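CELL WALL surface anchor family protein (Streptococcus pneumoniae, PDB 2X9Z) forms the repeating backbone subunit of the pilus, a cell-surface fibre that probably serves in adhesion of the bacterium. Local coordinates at residues 133-138 with 145-150; 178-183 with 218-223; 185-190 with 212-217. The protein carries 1 engineered substitution. One frame throughout, in Å; residues are numbered along the deposited sequence.

Contact 1 of 3, residues 133-138 with 145-150; sequences DVTFNY and GNTPKP
Hydroxyl-to-carboxylate bonding carries the direct polar part of this buried contact. Thr147 has OG1 anti to its backbone N (chi1 -158°), which sends the hydroxyl to the strand, where it donates to Asp133 OD2 at 2.7 Å, arriving from above the carboxylate plane. The same OG1 accepts from a water, 2.9 Å away, that also donates to Val134 O, so the hydroxyl is gripped twice. Asp133 holds CG in the crowded position between its backbone N and carbonyl carbon (chi1 65°). This brings OD2 within 2.7 Å of Pro148 O. On the side away from the strand, Lys149 folds back and gives an NZ bond of 2.9 Å to Thr147 O, in the carbonyl plane; NZ also bonds Tyr229 O.

The two segments run almost opposite ways, their directions 171° apart, yet 145-150 is no strand. It lies in the connection from strand 130-139 to strand 159-166, threading between strand 130-139 and strand 226-229. On one side strand 130-139 bonds to strand 50-57, and Ser54 of that strand takes Thr147 N; on the other flank of 145-150 Asn146 bonds Tyr229 N through OD1 and Asp228 through ND2.

Van der Waals packing fills in the remainder. Thr135 crosses Thr147 obliquely, with CG2 3.5 Å from Thr147 OG1, while Asn137 lies against the peptide of Gly145. Pro150 meets Asp133 tip to tip, its CG 3.9 Å from OD1.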
loop_
_atom_site.group_PDB
_atom_site.type_symbol
_atom_site.label_atom_id
_atom_site.label_comp_id
_atom_site.label_asym_id
_atom_site.label_seq_id
_atom_site.Cartn_x
_atom_site.Cartn_y
_atom_site.Cartn_z
ATOM N N ASP A 133 -4.321 -2.198 1.985
ATOM C CA ASP A 133 -3.206 -2.510 1.095
ATOM C C ASP A 133 -1.996 -1.673 1.483
ATOM O O ASP A 133 -2.111 -0.470 1.691
ATOM C CB ASP A 133 -3.570 -2.316 -0.389
ATOM C CG ASP A 133 -3.876 -0.864 -0.758
ATOM O OD1 ASP A 133 -4.943 -0.345 -0.358
ATOM O OD2 ASP A 133 -3.059 -0.249 -1.484
ATOM N N VAL A 134 -0.847 -2.330 1.593
ATOM C CA VAL A 134 0.385 -1.693 2.030
ATOM C C VAL A 134 1.485 -1.954 1.024
ATOM O O VAL A 134 1.523 -3.013 0.378
ATOM C CB VAL A 134 0.844 -2.263 3.386
ATOM C CG1 VAL A 134 2.317 -1.941 3.652
ATOM C CG2 VAL A 134 -0.023 -1.737 4.494
ATOM N N THR A 135 2.377 -0.983 0.883
ATOM C CA THR A 135 3.642 -1.219 0.210
ATOM C C THR A 135 4.780 -0.768 1.090
ATOM O O THR A 135 4.649 0.185 1.871
ATOM C CB THR A 135 3.784 -0.476 -1.153
ATOM O OG1 THR A 135 3.601 0.942 -0.980
ATOM C CG2 THR A 135 2.806 -1.012 -2.179
ATOM N N PHE A 136 5.899 -1.470 0.960
ATOM C CA PHE A 136 7.179 -0.986 1.454
ATOM C C PHE A 136 7.978 -0.575 0.229
ATOM O O PHE A 136 8.349 -1.419 -0.594
ATOM C CB PHE A 136 7.920 -2.058 2.256
ATOM C CG PHE A 136 9.245 -1.602 2.805
ATOM C CD1 PHE A 136 9.326 -0.475 3.614
ATOM C CD2 PHE A 136 10.411 -2.300 2.514
ATOM C CE1 PHE A 136 10.541 -0.051 4.125
ATOM C CE2 PHE A 136 11.631 -1.880 3.028
ATOM C CZ PHE A 136 11.693 -0.757 3.832
ATOM N N ASN A 137 8.189 0.729 0.097
ATOM C CA ASN A 137 8.916 1.306 -1.025
ATOM C C ASN A 137 10.298 1.676 -0.550
ATOM O O ASN A 137 10.451 2.498 0.356
ATOM C CB ASN A 137 8.178 2.531 -1.546
ATOM C CG ASN A 137 6.734 2.219 -1.860
ATOM O OD1 ASN A 137 6.407 1.726 -2.959
ATOM N ND2 ASN A 137 5.854 2.465 -0.894
ATOM N N TYR A 138 11.302 1.046 -1.144
ATOM C CA TYR A 138 12.663 1.161 -0.640
ATOM C C TYR A 138 13.671 1.090 -1.780
ATOM O O TYR A 138 13.333 0.734 -2.909
ATOM C CB TYR A 138 12.939 0.024 0.356
ATOM C CG TYR A 138 13.191 -1.307 -0.323
ATOM C CD1 TYR A 138 12.139 -2.078 -0.813
ATOM C CD2 TYR A 138 14.483 -1.795 -0.474
ATOM C CE1 TYR A 138 12.373 -3.295 -1.441
ATOM C CE2 TYR A 138 14.727 -3.007 -1.100
ATOM C CZ TYR A 138 13.671 -3.754 -1.585
ATOM O OH TYR A 138 13.921 -4.965 -2.200
ATOM N N GLY A 145 7.726 5.748 -4.809
ATOM C CA GLY A 145 6.558 4.884 -4.870
ATOM C C GLY A 145 5.738 4.841 -3.592
ATOM O O GLY A 145 6.206 5.204 -2.510
ATOM N N ASN A 146 4.503 4.369 -3.726
ATOM C CA ASN A 146 3.586 4.238 -2.598
ATOM C C ASN A 146 2.495 3.221 -2.952
ATOM O O ASN A 146 2.603 2.523 -3.962
ATOM C CB ASN A 146 3.006 5.599 -2.213
ATOM C CG ASN A 146 2.411 6.310 -3.391
ATOM O OD1 ASN A 146 1.662 5.715 -4.154
ATOM N ND2 ASN A 146 2.760 7.580 -3.569
ATOM N N THR A 147 1.451 3.116 -2.135
ATOM C CA THR A 147 0.499 2.021 -2.285
ATOM C C THR A 147 -0.740 2.464 -3.075
ATOM O O THR A 147 -1.102 3.637 -3.066
ATOM C CB THR A 147 0.120 1.430 -0.902
ATOM O OG1 THR A 147 -0.365 0.091 -1.059
ATOM C CG2 THR A 147 -0.919 2.294 -0.174
ATOM N N PRO A 148 -1.405 1.524 -3.775
ATOM C CA PRO A 148 -2.639 1.906 -4.483
ATOM C C PRO A 148 -3.711 2.531 -3.572
ATOM O O PRO A 148 -3.854 2.146 -2.405
ATOM C CB PRO A 148 -3.130 0.572 -5.074
ATOM C CG PRO A 148 -1.860 -0.180 -5.307
ATOM C CD PRO A 148 -0.977 0.157 -4.124
ATOM N N LYS A 149 -4.447 3.500 -4.113
ATOM C CA LYS A 149 -5.606 4.077 -3.435
ATOM C C LYS A 149 -6.863 3.480 -4.076
ATOM O O LYS A 149 -7.115 3.700 -5.264
ATOM C CB LYS A 149 -5.633 5.602 -3.595
ATOM C CG LYS A 149 -4.640 6.385 -2.723
ATOM C CD LYS A 149 -3.194 6.220 -3.204
ATOM C CE LYS A 149 -2.176 6.806 -2.231
ATOM N NZ LYS A 149 -0.790 6.483 -2.700
ATOM N N PRO A 150 -7.655 2.713 -3.305
ATOM C CA PRO A 150 -8.849 2.106 -3.907
ATOM C C PRO A 150 -9.876 3.146 -4.347
ATOM O O PRO A 150 -9.960 4.230 -3.765
ATOM C CB PRO A 150 -9.423 1.246 -2.777
ATOM C CG PRO A 150 -8.298 1.028 -1.840
ATOM C CD PRO A 150 -7.434 2.251 -1.927
HETATM O O HOH W 1 -0.007 -2.567 -2.148
#

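Contact 2 of 3, residues 178-183 with 218-223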
loop_
_atom_site.group_PDB
_atom_site.type_symbol
_atom_site.label_atom_id
_atom_site.label_comp_id
_atom_site.label_asym_id
_atom_site.label_seq_id
_atom_site.Cartn_x
_atom_site.Cartn_y
_atom_site.Cartn_z
ATOM N N GLU A 178 5.852 -0.455 -22.027
ATOM C CA GLU A 178 4.484 -0.925 -21.914
ATOM C C GLU A 178 4.207 -1.233 -20.441
ATOM O O GLU A 178 5.041 -1.833 -19.764
ATOM C CB GLU A 178 4.286 -2.170 -22.773
ATOM C CG GLU A 178 2.840 -2.601 -22.869
ATOM C CD GLU A 178 2.618 -3.664 -23.928
ATOM O OE1 GLU A 178 3.418 -4.617 -23.990
ATOM O OE2 GLU A 178 1.636 -3.554 -24.696
ATOM N N ALA A 179 3.047 -0.818 -19.942
ATOM C CA ALA A 179 2.734 -0.959 -18.522
ATOM C C ALA A 179 1.501 -1.821 -18.349
ATOM O O ALA A 179 0.464 -1.555 -18.953
ATOM C CB ALA A 179 2.515 0.413 -17.883
ATOM N N THR A 180 1.621 -2.867 -17.541
ATOM C CA THR A 180 0.503 -3.764 -17.285
ATOM C C THR A 180 0.009 -3.579 -15.854
ATOM O O THR A 180 0.804 -3.460 -14.924
ATOM C CB THR A 180 0.916 -5.228 -17.527
ATOM O OG1 THR A 180 1.338 -5.375 -18.889
ATOM C CG2 THR A 180 -0.252 -6.181 -17.265
ATOM N N PHE A 181 -1.311 -3.556 -15.684
ATOM C CA PHE A 181 -1.918 -3.401 -14.366
ATOM C C PHE A 181 -2.950 -4.486 -14.137
ATOM O O PHE A 181 -3.714 -4.821 -15.033
ATOM C CB PHE A 181 -2.635 -2.052 -14.234
ATOM C CG PHE A 181 -1.736 -0.869 -14.413
ATOM C CD1 PHE A 181 -1.359 -0.451 -15.681
ATOM C CD2 PHE A 181 -1.276 -0.155 -13.312
ATOM C CE1 PHE A 181 -0.533 0.654 -15.846
ATOM C CE2 PHE A 181 -0.449 0.948 -13.470
ATOM C CZ PHE A 181 -0.075 1.345 -14.737
ATOM N N ASP A 182 -2.981 -5.016 -12.925
ATOM C CA ASP A 182 -4.066 -5.889 -12.530
ATOM C C ASP A 182 -5.093 -5.068 -11.769
ATOM O O ASP A 182 -4.769 -4.412 -10.772
ATOM C CB ASP A 182 -3.531 -7.031 -11.679
ATOM C CG ASP A 182 -2.659 -7.974 -12.478
ATOM O OD1 ASP A 182 -3.152 -8.532 -13.482
ATOM O OD2 ASP A 182 -1.479 -8.149 -12.118
ATOM N N LEU A 183 -6.323 -5.060 -12.268
ATOM C CA LEU A 183 -7.417 -4.449 -11.535
ATOM C C LEU A 183 -7.936 -5.487 -10.542
ATOM O O LEU A 183 -8.424 -6.545 -10.932
ATOM C CB LEU A 183 -8.523 -3.980 -12.481
ATOM C CG LEU A 183 -9.643 -3.180 -11.808
ATOM C CD1 LEU A 183 -9.137 -1.841 -11.290
ATOM C CD2 LEU A 183 -10.824 -2.979 -12.751
ATOM N N VAL A 218 -3.159 -2.383 -9.664
ATOM C CA VAL A 218 -1.843 -2.678 -9.112
ATOM C C VAL A 218 -0.860 -2.827 -10.272
ATOM O O VAL A 218 -0.984 -3.736 -11.091
ATOM C CB VAL A 218 -1.860 -3.967 -8.249
ATOM C CG1 VAL A 218 -0.525 -4.162 -7.561
ATOM C CG2 VAL A 218 -3.000 -3.928 -7.224
ATOM N N GLU A 219 0.100 -1.914 -10.355
ATOM C CA GLU A 219 1.078 -1.949 -11.433
ATOM C C GLU A 219 1.983 -3.170 -11.300
ATOM O O GLU A 219 2.587 -3.394 -10.247
ATOM C CB GLU A 219 1.919 -0.675 -11.406
ATOM C CG GLU A 219 2.884 -0.529 -12.566
ATOM C CD GLU A 219 3.537 0.833 -12.583
ATOM O OE1 GLU A 219 2.806 1.839 -12.717
ATOM O OE2 GLU A 219 4.777 0.908 -12.461
ATOM N N ARG A 220 2.059 -3.982 -12.349
ATOM C CA ARG A 220 3.102 -4.995 -12.382
ATOM C C ARG A 220 4.459 -4.293 -12.495
ATOM O O ARG A 220 4.624 -3.372 -13.285
ATOM C CB ARG A 220 2.883 -5.953 -13.545
ATOM C CG ARG A 220 1.586 -6.769 -13.440
ATOM C CD ARG A 220 1.497 -7.827 -14.519
ATOM N NE ARG A 220 0.217 -8.521 -14.462
ATOM C CZ ARG A 220 -0.147 -9.482 -15.300
ATOM N NH1 ARG A 220 0.679 -9.862 -16.264
ATOM N NH2 ARG A 220 -1.334 -10.059 -15.171
ATOM N N SER A 221 5.420 -4.715 -11.683
ATOM C CA SER A 221 6.705 -4.029 -11.621
ATOM C C SER A 221 7.314 -3.800 -13.000
ATOM O O SER A 221 7.431 -4.725 -13.806
ATOM C CB SER A 221 7.682 -4.809 -10.743
ATOM O OG SER A 221 8.978 -4.263 -10.851
ATOM N N ILE A 222 7.696 -2.553 -13.254
ATOM C CA ILE A 222 8.417 -2.179 -14.456
ATOM C C ILE A 222 9.852 -1.906 -14.024
ATOM O O ILE A 222 10.101 -1.070 -13.150
ATOM C CB ILE A 222 7.824 -0.914 -15.098
ATOM C CG1 ILE A 222 6.321 -1.087 -15.333
ATOM C CG2 ILE A 222 8.534 -0.596 -16.408
ATOM C CD1 ILE A 222 5.640 0.153 -15.862
ATOM N N LYS A 223 10.796 -2.626 -14.620
ATOM C CA LYS A 223 12.184 -2.543 -14.196
ATOM C C LYS A 223 12.672 -1.098 -14.194
ATOM O O LYS A 223 12.658 -0.430 -15.221
ATOM C CB LYS A 223 13.070 -3.410 -15.095
ATOM C CG LYS A 223 14.534 -3.422 -14.688
ATOM C CD LYS A 223 15.352 -4.316 -15.610
ATOM C CE LYS A 223 16.837 -4.220 -15.306
ATOM N NZ LYS A 223 17.148 -4.684 -13.927
HETATM O O HOH W 2 3.951 -3.414 -16.080
HETATM O O HOH W 3 -0.260 -6.528 -10.322
#
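An antiparallel strand pairing, finished by a salt bridge at the partly exposed end of a three-stranded sheet, joins 178-183 to 218-223. Strand 179-185 is the middle strand of that sheet and 215-219 lies at its border. Asp182 and Val218 form the hydrogen-bonded pair: Val218 N reaches Asp182 O at 2.8 Å, almost straight at 175°, and Asp182 N returns a bond to Val218 O. Phe181 and Glu219 are the non-hydrogen-bonded pair, and beyond them Arg220 N donates to Thr180 O. Farther on the backbones part, and a water accepting from Thr180 N and donating to Arg220 O spans the gap.

On the face of Asp182, Arg220 runs extended from CG to NE and grips the carboxylate side-on. NE lies 2.9 Å from OD2, met from above the carboxylate plane, whereas NH2 takes the syn lone pair of OD1 at 2.9 Å. The two planes are 41° apart. Thr180 CG2 sits over one guanidinium face, and Thr194 of the neighbouring strand also bonds Asp182 OD1, helping to fix the acid.

The other face looks into the interior of a Cna-B-like domain. Here Phe181 and Glu219 lie side by side, with CE2 3.5 Å from Glu219 CB. Glu219 also touches Lys163 and comes close to Asn242, a grouping consistent with the Lys-Asn isopeptide bond beside an acid found in Gram-positive pilin domains. Toward the diverging end, Ile222 CD1 meets Ala179 CB at 3.7 Å.

Contact 3 of 3, residues 185-190 with 212-217. Engineered in segment 185-190: Ala188 (natural residue Thr).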
loop_
_atom_site.group_PDB
_atom_site.type_symbol
_atom_site.label_atom_id
_atom_site.label_comp_id
_atom_site.label_asym_id
_atom_site.label_seq_id
_atom_site.Cartn_x
_atom_site.Cartn_y
_atom_site.Cartn_z
ATOM N N ASN A 185 -10.180 -6.440 -6.974
ATOM C CA ASN A 185 -11.209 -6.077 -6.010
ATOM C C ASN A 185 -10.495 -5.757 -4.701
ATOM O O ASN A 185 -9.849 -6.632 -4.134
ATOM C CB ASN A 185 -12.188 -7.243 -5.831
ATOM C CG ASN A 185 -13.290 -6.944 -4.828
ATOM O OD1 ASN A 185 -13.061 -6.328 -3.792
ATOM N ND2 ASN A 185 -14.492 -7.406 -5.127
ATOM N N ALA A 186 -10.580 -4.510 -4.237
ATOM C CA ALA A 186 -9.783 -4.066 -3.093
ATOM C C ALA A 186 -10.267 -4.690 -1.793
ATOM O O ALA A 186 -9.531 -4.755 -0.813
ATOM C CB ALA A 186 -9.790 -2.548 -2.992
ATOM N N GLN A 187 -11.510 -5.160 -1.794
ATOM C CA GLN A 187 -12.099 -5.707 -0.579
ATOM C C GLN A 187 -11.824 -7.198 -0.464
ATOM O O GLN A 187 -11.452 -7.677 0.605
ATOM C CB GLN A 187 -13.599 -5.401 -0.530
ATOM C CG GLN A 187 -13.877 -3.903 -0.619
ATOM C CD GLN A 187 -15.335 -3.574 -0.834
ATOM O OE1 GLN A 187 -15.702 -2.925 -1.821
ATOM N NE2 GLN A 187 -16.177 -4.014 0.087
ATOM N N ALA A 188 -11.972 -7.919 -1.573
ATOM C CA ALA A 188 -11.891 -9.378 -1.560
ATOM C C ALA A 188 -10.546 -9.935 -2.019
ATOM O O ALA A 188 -10.161 -11.032 -1.618
ATOM C CB ALA A 188 -13.023 -9.977 -2.386
ATOM N N GLY A 189 -9.846 -9.198 -2.877
ATOM C CA GLY A 189 -8.477 -9.542 -3.234
ATOM C C GLY A 189 -8.240 -10.243 -4.561
ATOM O O GLY A 189 -7.094 -10.521 -4.921
ATOM N N LYS A 190 -9.306 -10.525 -5.300
ATOM C CA LYS A 190 -9.178 -11.255 -6.560
ATOM C C LYS A 190 -9.001 -10.344 -7.777
ATOM O O LYS A 190 -9.543 -9.244 -7.824
ATOM C CB LYS A 190 -10.394 -12.164 -6.753
ATOM C CG LYS A 190 -10.254 -13.184 -7.874
ATOM C CD LYS A 190 -11.389 -14.194 -7.815
ATOM C CE LYS A 190 -11.341 -15.155 -8.987
ATOM N NZ LYS A 190 -12.507 -16.085 -8.953
ATOM N N ASN A 212 -20.635 -0.064 -6.811
ATOM C CA ASN A 212 -20.589 -0.070 -5.350
ATOM C C ASN A 212 -19.390 -0.825 -4.780
ATOM O O ASN A 212 -19.297 -1.033 -3.569
ATOM C CB ASN A 212 -21.882 -0.659 -4.787
ATOM C CG ASN A 212 -23.097 0.160 -5.156
ATOM O OD1 ASN A 212 -23.113 1.377 -4.979
ATOM N ND2 ASN A 212 -24.123 -0.502 -5.679
ATOM N N THR A 213 -18.478 -1.239 -5.649
ATOM C CA THR A 213 -17.307 -1.987 -5.217
ATOM C C THR A 213 -16.054 -1.132 -5.393
ATOM O O THR A 213 -15.926 -0.412 -6.383
ATOM C CB THR A 213 -17.169 -3.305 -6.015
ATOM O OG1 THR A 213 -18.295 -4.146 -5.743
ATOM C CG2 THR A 213 -15.903 -4.047 -5.629
ATOM N N GLU A 214 -15.142 -1.187 -4.427
ATOM C CA GLU A 214 -13.855 -0.508 -4.567
ATOM C C GLU A 214 -12.835 -1.414 -5.223
ATOM O O GLU A 214 -12.702 -2.578 -4.844
ATOM C CB GLU A 214 -13.335 -0.061 -3.207
ATOM C CG GLU A 214 -14.078 1.115 -2.643
ATOM C CD GLU A 214 -13.475 1.580 -1.344
ATOM O OE1 GLU A 214 -13.719 0.926 -0.316
ATOM O OE2 GLU A 214 -12.744 2.584 -1.356
ATOM N N TYR A 215 -12.111 -0.865 -6.199
ATOM C CA TYR A 215 -11.080 -1.602 -6.913
ATOM C C TYR A 215 -9.760 -0.852 -6.835
ATOM O O TYR A 215 -9.714 0.312 -6.445
ATOM C CB TYR A 215 -11.442 -1.748 -8.392
ATOM C CG TYR A 215 -12.760 -2.432 -8.678
ATOM C CD1 TYR A 215 -12.815 -3.795 -8.936
ATOM C CD2 TYR A 215 -13.942 -1.706 -8.726
ATOM C CE1 TYR A 215 -14.021 -4.422 -9.210
ATOM C CE2 TYR A 215 -15.150 -2.321 -9.000
ATOM C CZ TYR A 215 -15.184 -3.681 -9.246
ATOM O OH TYR A 215 -16.381 -4.295 -9.526
ATOM N N LYS A 216 -8.686 -1.524 -7.222
ATOM C CA LYS A 216 -7.378 -0.885 -7.276
ATOM C C LYS A 216 -6.636 -1.402 -8.501
ATOM O O LYS A 216 -6.695 -2.593 -8.800
ATOM C CB LYS A 216 -6.580 -1.175 -5.998
ATOM C CG LYS A 216 -6.409 -2.660 -5.675
ATOM C CD LYS A 216 -5.720 -2.899 -4.320
ATOM C CE LYS A 216 -5.496 -4.391 -4.075
ATOM N NZ LYS A 216 -4.948 -4.690 -2.723
ATOM N N PHE A 217 -5.951 -0.509 -9.220
ATOM C CA PHE A 217 -5.022 -0.933 -10.265
ATOM C C PHE A 217 -3.669 -1.157 -9.601
ATOM O O PHE A 217 -3.084 -0.215 -9.045
ATOM C CB PHE A 217 -4.846 0.129 -11.359
ATOM C CG PHE A 217 -6.021 0.275 -12.285
ATOM C CD1 PHE A 217 -6.244 -0.634 -13.312
ATOM C CD2 PHE A 217 -6.878 1.358 -12.161
ATOM C CE1 PHE A 217 -7.318 -0.479 -14.181
ATOM C CE2 PHE A 217 -7.946 1.522 -13.024
ATOM C CZ PHE A 217 -8.171 0.602 -14.032
HETATM O O HOH W 4 -7.426 -6.773 -2.406
HETATM O O HOH W 5 -6.793 -4.022 -0.662
HETATM O O HOH W 6 -17.215 -0.819 -1.887
#
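The turn of a beta hairpin, linking strands 179-185 and 191-197 of a Cna-B-like domain, is here fastened to the approach and start of strand 215-219. An Asx turn shapes it. Asn185 has CG anti to its backbone N (chi1 180°), so that OD1 curls over the turn and accepts from Gln187 N at 2.8 Å, in the carbonyl plane. Ala188 N, of an engineered residue, adds a second bond to OD1 from well above that plane. Gly189, with phi 101°, closes the turn by giving its N to Asn185 O.

Across the contact Asn185 pairs with Tyr215 as the last antiparallel, non-hydrogen-bonded step, after which Ala186 N donates to Glu214 O at 2.9 Å. The methyl of Ala186 rests beside that carbonyl. Thr213 CG2 serves two neighbours: it stands 3.7 Å from Asn185 ND2 and also covers one face of the Tyr215 ring, toward the rim.

Polar ends are held both within the contact and from outside. Lys216 NZ forms a salt bridge with Glu255 and donates to a water that lies 2.8 Å from Ala186 O, and Glu214 OE1 takes Glu59 N. Gln187, extended beyond CG, spends its NE2 on Pro129 O, which helps orient the amide; its OE1 accepts Glu214 N at 3.2 Å along a nearly straight N-H...O line of 177°.

Overall arrangement
Contact 1 is the buried one, near the centre of the chain, whereas contacts 2 and 3 are partly buried; contact 2 lies in the three-stranded sheet and contact 3 at its end. Those two share strands 179-185 and 215-219: contact 2 zips one end of the pairing, and contact 3, nested in the chain loop it closes, fastens the turn at the other. Leu183 packs on Tyr215 and Phe217 between them. Their chemistry follows position: main-chain ladder and charged pair in contact 2, amide-to-backbone bonds in contact 3, hydroxyl, carboxylate and proline in contact 1. Asp133 meets Lys216, joining strands 130-139 and 215-219 directly, while Pro150 of the connecting segment meets Ala186 in the turn.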